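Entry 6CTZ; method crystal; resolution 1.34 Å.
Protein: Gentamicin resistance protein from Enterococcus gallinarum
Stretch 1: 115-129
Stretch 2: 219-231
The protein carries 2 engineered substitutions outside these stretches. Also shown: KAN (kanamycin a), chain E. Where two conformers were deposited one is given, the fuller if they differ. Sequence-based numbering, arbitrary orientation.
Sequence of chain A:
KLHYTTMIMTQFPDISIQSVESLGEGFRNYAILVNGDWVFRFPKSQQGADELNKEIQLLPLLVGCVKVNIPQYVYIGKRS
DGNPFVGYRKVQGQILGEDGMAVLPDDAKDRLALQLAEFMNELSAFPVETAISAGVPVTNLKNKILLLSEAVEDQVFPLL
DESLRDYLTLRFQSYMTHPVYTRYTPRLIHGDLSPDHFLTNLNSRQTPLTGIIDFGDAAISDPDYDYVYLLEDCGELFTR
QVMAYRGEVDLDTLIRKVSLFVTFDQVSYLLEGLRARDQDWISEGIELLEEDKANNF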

# COMPACT_ATOMS: atom_id res chain seq x y z
N GLN A 115 -1.84 -15.16 -8.85
CA GLN A 115 -2.87 -14.13 -8.95
C GLN A 115 -2.31 -12.74 -8.70
O GLN A 115 -2.74 -11.78 -9.34
N LEU A 116 -1.36 -12.60 -7.77
CA LEU A 116 -0.74 -11.30 -7.55
C LEU A 116 0.10 -10.88 -8.75
O LEU A 116 0.08 -9.70 -9.14
N ALA A 117 0.82 -11.82 -9.35
CA ALA A 117 1.56 -11.50 -10.57
C ALA A 117 0.62 -10.99 -11.66
O ALA A 117 0.92 -9.99 -12.34
N GLU A 118 -0.53 -11.64 -11.81
CA GLU A 118 -1.50 -11.22 -12.82
C GLU A 118 -2.06 -9.84 -12.51
O GLU A 118 -2.21 -9.01 -13.41
N PHE A 119 -2.36 -9.57 -11.24
CA PHE A 119 -2.86 -8.25 -10.84
C PHE A 119 -1.84 -7.17 -11.15
O PHE A 119 -2.17 -6.12 -11.72
N MET A 120 -0.57 -7.41 -10.81
CA MET A 120 0.48 -6.43 -11.08
C MET A 120 0.65 -6.23 -12.57
O MET A 120 0.85 -5.10 -13.04
N ASN A 121 0.61 -7.31 -13.29
CA ASN A 121 0.57 -7.21 -14.73
C ASN A 121 -0.58 -6.30 -15.42
O ASN A 121 -0.44 -5.45 -16.31
N GLU A 122 -1.74 -6.50 -14.78
CA GLU A 122 -2.87 -5.70 -15.22
C GLU A 122 -2.67 -4.23 -14.91
O GLU A 122 -2.96 -3.37 -15.75
N LEU A 123 -2.14 -3.91 -13.72
CA LEU A 123 -1.84 -2.51 -13.42
C LEU A 123 -0.81 -1.97 -14.40
O LEU A 123 -0.95 -0.84 -14.91
N SER A 124 0.21 -2.76 -14.71
CA SER A 124 1.26 -2.32 -15.62
C SER A 124 0.77 -2.17 -17.05
O SER A 124 1.44 -1.51 -17.85
N ALA A 125 -0.37 -2.77 -17.40
CA ALA A 125 -0.96 -2.62 -18.72
C ALA A 125 -1.98 -1.48 -18.78
O ALA A 125 -2.43 -1.13 -19.88
N PHE A 126 -2.35 -0.90 -17.64
CA PHE A 126 -3.38 0.14 -17.65
C PHE A 126 -2.83 1.43 -18.27
O PHE A 126 -1.72 1.85 -17.93
N PRO A 127 -3.59 2.09 -19.14
CA PRO A 127 -3.05 3.29 -19.81
C PRO A 127 -2.69 4.39 -18.83
O PRO A 127 -3.54 4.90 -18.09
N VAL A 128 -1.41 4.78 -18.83
CA VAL A 128 -0.92 5.76 -17.87
C VAL A 128 -1.66 7.09 -18.02
O VAL A 128 -1.99 7.76 -17.03
N GLU A 129 -1.93 7.49 -19.27
CA GLU A 129 -2.61 8.76 -19.50
C GLU A 129 -4.03 8.77 -18.93
O GLU A 129 -4.49 9.80 -18.43
N ALA A 219 -0.17 5.57 -7.99
CA ALA A 219 0.75 6.56 -8.56
C ALA A 219 1.23 6.04 -9.91
O ALA A 219 1.15 4.85 -10.20
N ILE A 220 1.71 6.96 -10.74
CA ILE A 220 2.48 6.58 -11.92
C ILE A 220 3.94 6.60 -11.47
O ILE A 220 4.49 7.68 -11.19
N SER A 221 4.54 5.43 -11.32
CA SER A 221 5.85 5.36 -10.69
C SER A 221 6.55 4.07 -11.12
O SER A 221 6.18 3.46 -12.13
N ASP A 222 7.55 3.67 -10.37
CA ASP A 222 8.34 2.51 -10.72
C ASP A 222 7.55 1.25 -10.37
O ASP A 222 7.23 1.04 -9.20
N PRO A 223 7.23 0.39 -11.35
CA PRO A 223 6.46 -0.82 -11.03
C PRO A 223 7.15 -1.72 -10.01
O PRO A 223 6.47 -2.46 -9.29
N ASP A 224 8.48 -1.66 -9.92
CA ASP A 224 9.16 -2.48 -8.91
C ASP A 224 8.80 -2.07 -7.49
O ASP A 224 9.01 -2.86 -6.55
N TYR A 225 8.27 -0.85 -7.29
CA TYR A 225 7.88 -0.46 -5.94
C TYR A 225 6.76 -1.35 -5.40
O TYR A 225 6.65 -1.53 -4.18
N ASP A 226 5.93 -1.92 -6.27
CA ASP A 226 4.84 -2.76 -5.77
C ASP A 226 5.33 -4.09 -5.21
O ASP A 226 4.50 -4.88 -4.74
N TYR A 227 6.63 -4.35 -5.23
CA TYR A 227 7.16 -5.50 -4.51
C TYR A 227 7.55 -5.20 -3.07
O TYR A 227 7.86 -6.14 -2.34
N VAL A 228 7.54 -3.93 -2.63
CA VAL A 228 8.19 -3.57 -1.36
C VAL A 228 7.58 -4.31 -0.18
O VAL A 228 8.31 -4.84 0.67
N TYR A 229 6.24 -4.36 -0.09
CA TYR A 229 5.60 -5.02 1.04
C TYR A 229 5.42 -6.51 0.83
O TYR A 229 5.29 -7.26 1.81
N LEU A 230 5.46 -6.99 -0.41
CA LEU A 230 5.63 -8.42 -0.62
C LEU A 230 6.93 -8.89 0.03
O LEU A 230 6.95 -9.90 0.74
N LEU A 231 8.01 -8.15 -0.18
CA LEU A 231 9.28 -8.55 0.41
C LEU A 231 9.25 -8.38 1.93
O LEU A 231 9.62 -9.30 2.67

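The contact rests on apolar packing, with no hydrogen bond between the stretches. Along the helix, Leu116, Met120 and Leu123 point toward the second stretch, a spacing of three to four residues that keeps one helical face inward; all three are m at chi1 and t at chi2. Leu116 CD1 meets Leu230 CD2 at 4.2 Å, and Leu230, also m,t, points back toward the helix. At the start of the next helix, where the CA atoms of the two stretches come closest, Val128 (t) sets CG1 3.6 Å from CG2 of Ile220 (m,m).

Met120 is the centerpiece, covered more than any other residue here. Its chi3 of 89° carries CE over one face of the Tyr227 ring (m), 3.9 Å from the centroid, a CH-pi contact. SD lies oblique to that ring and 4.2 Å from Leu230 CD1, while CE also reaches 3.4 Å from Asp226 O.

No polar group bonds across the seam; the polar partners lie within the same stretch or elsewhere in the structure. Asp226 points toward the helix, yet Leu123 CD1 touches its OD2 only by packing, at 4.0 Å; both carboxylate oxygens are hydrogen-bonded elsewhere in the structure. Ser124 OG (m) rests 4.0 Å from Pro223 CB. Within the turn, Asp222 OD1 accepts from Asp224 N at 2.9 Å.

Kanamycin sits apart from this seam, with its C7 over one face of the Tyr229 ring and its C17 3.6 Å from Tyr229 OH.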

# COMPACT_ATOMS: atom_id res chain seq x y z
CB GLN A 115 -4.00 -14.42 -7.97
CG GLN A 115 -4.86 -15.59 -8.35
CD GLN A 115 -6.01 -15.72 -7.40
OE1 GLN A 115 -5.91 -16.39 -6.38
NE2 GLN A 115 -7.11 -15.03 -7.70
CB LEU A 116 0.10 -11.33 -6.28
CG LEU A 116 -0.70 -11.24 -4.99
CD1 LEU A 116 0.20 -11.48 -3.80
CD2 LEU A 116 -1.36 -9.86 -4.87
CB ALA A 117 2.31 -12.73 -11.07
CB GLU A 118 -2.62 -12.25 -12.91
CG GLU A 118 -3.76 -11.89 -13.85
CD GLU A 118 -4.83 -12.97 -13.90
OE1 GLU A 118 -5.42 -13.27 -12.84
OE2 GLU A 118 -5.06 -13.53 -14.99
CB PHE A 119 -3.20 -8.28 -9.35
CG PHE A 119 -3.57 -6.93 -8.78
CD1 PHE A 119 -4.81 -6.38 -9.02
CD2 PHE A 119 -2.67 -6.23 -7.99
CE1 PHE A 119 -5.16 -5.15 -8.49
CE2 PHE A 119 -3.01 -4.99 -7.47
CZ PHE A 119 -4.26 -4.46 -7.71
CB MET A 120 1.78 -6.88 -10.42
CG MET A 120 1.69 -6.92 -8.90
SD MET A 120 3.09 -7.70 -8.05
CE MET A 120 4.19 -6.32 -7.82
CB ASN A 121 0.59 -8.57 -15.41
CG ASN A 121 1.94 -9.22 -15.41
OD1 ASN A 121 2.95 -8.66 -15.06
ND2 ASN A 121 1.94 -10.43 -15.85
CB GLU A 122 -4.16 -6.24 -14.60
CG GLU A 122 -4.55 -7.61 -15.16
CD GLU A 122 -5.47 -8.41 -14.25
OE1 GLU A 122 -5.94 -9.48 -14.69
OE2 GLU A 122 -5.71 -7.99 -13.11
CB LEU A 123 -1.33 -2.35 -11.99
CG LEU A 123 -2.34 -2.66 -10.87
CD1 LEU A 123 -1.76 -2.24 -9.52
CD2 LEU A 123 -3.67 -1.96 -11.13
CB SER A 124 2.44 -3.28 -15.59
OG SER A 124 3.20 -3.09 -14.41
CB ALA A 125 -1.63 -3.93 -19.14
CB PHE A 126 -3.88 0.40 -16.23
CG PHE A 126 -5.09 1.28 -16.19
CD1 PHE A 126 -6.36 0.74 -16.40
CD2 PHE A 126 -4.98 2.65 -16.00
CE1 PHE A 126 -7.49 1.54 -16.38
CE2 PHE A 126 -6.11 3.46 -15.99
CZ PHE A 126 -7.36 2.90 -16.18
CB PRO A 127 -4.19 3.71 -20.75
CG PRO A 127 -4.91 2.42 -21.01
CD PRO A 127 -4.89 1.69 -19.69
CB VAL A 128 0.61 5.92 -18.03
CG1 VAL A 128 1.11 7.18 -17.35
CG2 VAL A 128 1.33 4.67 -17.51
CB GLU A 129 -2.61 9.12 -20.99
CG GLU A 129 -3.48 8.25 -21.89
CD GLU A 129 -2.83 6.94 -22.33
OE1 GLU A 129 -1.73 6.59 -21.83
OE2 GLU A 129 -3.45 6.26 -23.18
CB ALA A 219 1.94 6.81 -7.64
CB ILE A 220 2.25 7.54 -13.10
CG1 ILE A 220 0.76 7.63 -13.44
CG2 ILE A 220 3.09 7.10 -14.29
CD1 ILE A 220 0.11 6.29 -13.67
CB SER A 221 5.70 5.46 -9.16
OG SER A 221 6.95 5.72 -8.54
CB ASP A 222 9.63 2.54 -9.91
CG ASP A 222 10.62 1.46 -10.31
OD1 ASP A 222 10.22 0.44 -10.93
OD2 ASP A 222 11.80 1.64 -9.98
CB PRO A 223 6.29 -1.51 -12.39
CG PRO A 223 7.44 -0.97 -13.23
CD PRO A 223 7.58 0.46 -12.78
CB ASP A 224 10.67 -2.41 -9.11
CG ASP A 224 11.11 -3.05 -10.41
OD1 ASP A 224 10.38 -3.91 -10.94
OD2 ASP A 224 12.20 -2.70 -10.91
CB TYR A 225 7.47 1.02 -5.87
CG TYR A 225 7.33 1.43 -4.43
CD1 TYR A 225 8.45 1.75 -3.68
CD2 TYR A 225 6.08 1.43 -3.79
CE1 TYR A 225 8.35 2.09 -2.34
CE2 TYR A 225 5.97 1.77 -2.45
CZ TYR A 225 7.11 2.10 -1.73
OH TYR A 225 7.02 2.43 -0.40
CB ASP A 226 3.75 -2.96 -6.82
CG ASP A 226 2.64 -1.91 -6.74
OD1 ASP A 226 2.59 -1.11 -5.77
OD2 ASP A 226 1.78 -1.92 -7.64
CB TYR A 227 8.40 -6.05 -5.23
CG TYR A 227 8.15 -6.69 -6.57
CD1 TYR A 227 7.45 -7.89 -6.67
CD2 TYR A 227 8.65 -6.13 -7.74
CE1 TYR A 227 7.24 -8.50 -7.88
CE2 TYR A 227 8.45 -6.73 -8.97
CZ TYR A 227 7.74 -7.92 -9.04
OH TYR A 227 7.53 -8.56 -10.23
CB VAL A 228 8.25 -2.05 -1.15
CG1 VAL A 228 6.88 -1.43 -1.00
CG2 VAL A 228 9.11 -1.72 0.08
CB TYR A 229 4.29 -4.33 1.45
CG TYR A 229 4.54 -2.88 1.78
CD1 TYR A 229 5.35 -2.51 2.84
CD2 TYR A 229 3.98 -1.87 1.00
CE1 TYR A 229 5.62 -1.18 3.12
CE2 TYR A 229 4.24 -0.53 1.27
CZ TYR A 229 5.06 -0.20 2.33
OH TYR A 229 5.32 1.12 2.60
CB LEU A 230 5.59 -8.76 -2.11
CG LEU A 230 4.27 -8.47 -2.82
CD1 LEU A 230 4.30 -9.00 -4.25
CD2 LEU A 230 3.07 -8.99 -2.06
CB LEU A 231 10.42 -7.75 -0.21
CG LEU A 231 11.84 -8.14 0.25
CD1 LEU A 231 12.09 -9.63 0.05
CD2 LEU A 231 12.91 -7.32 -0.47
C1 KAN E . 5.55 -0.75 8.99
C2 KAN E . 7.04 -1.01 9.23
C3 KAN E . 7.25 -2.46 9.61
C4 KAN E . 6.43 -2.71 10.87
C5 KAN E . 4.95 -2.41 10.64
C6 KAN E . 4.14 -2.58 11.92
C7 KAN E . 2.28 -0.99 4.83
C8 KAN E . 2.41 0.18 5.81
C9 KAN E . 3.72 0.06 6.59
C10 KAN E . 3.84 -1.28 7.31
C11 KAN E . 3.64 -2.44 6.32
C12 KAN E . 2.32 -2.31 5.58
C13 KAN E . 2.00 2.57 5.68
C14 KAN E . 1.20 3.47 4.75
C15 KAN E . 2.06 3.81 3.54
C16 KAN E . 3.37 4.45 4.00
C17 KAN E . 4.05 3.54 5.00
C18 KAN E . 5.28 4.24 5.56
N1 KAN E . 2.76 -2.22 11.63
N2 KAN E . 3.69 -3.73 7.00
N3 KAN E . 1.04 -0.85 4.07
N4 KAN E . 1.38 4.70 2.60
O5 KAN E . 4.73 -1.10 10.11
O6 KAN E . 7.75 -0.72 8.02
O7 KAN E . 8.63 -2.73 9.86
O8 KAN E . 6.59 -4.08 11.25
O9 KAN E . 5.16 -1.48 7.83
O10 KAN E . 3.77 1.10 7.58
O11 KAN E . 2.37 1.37 5.01
O12 KAN E . 3.18 3.26 6.08
O13 KAN E . -0.01 2.78 4.40
O14 KAN E . 4.27 4.66 2.91
O15 KAN E . 5.93 3.38 6.50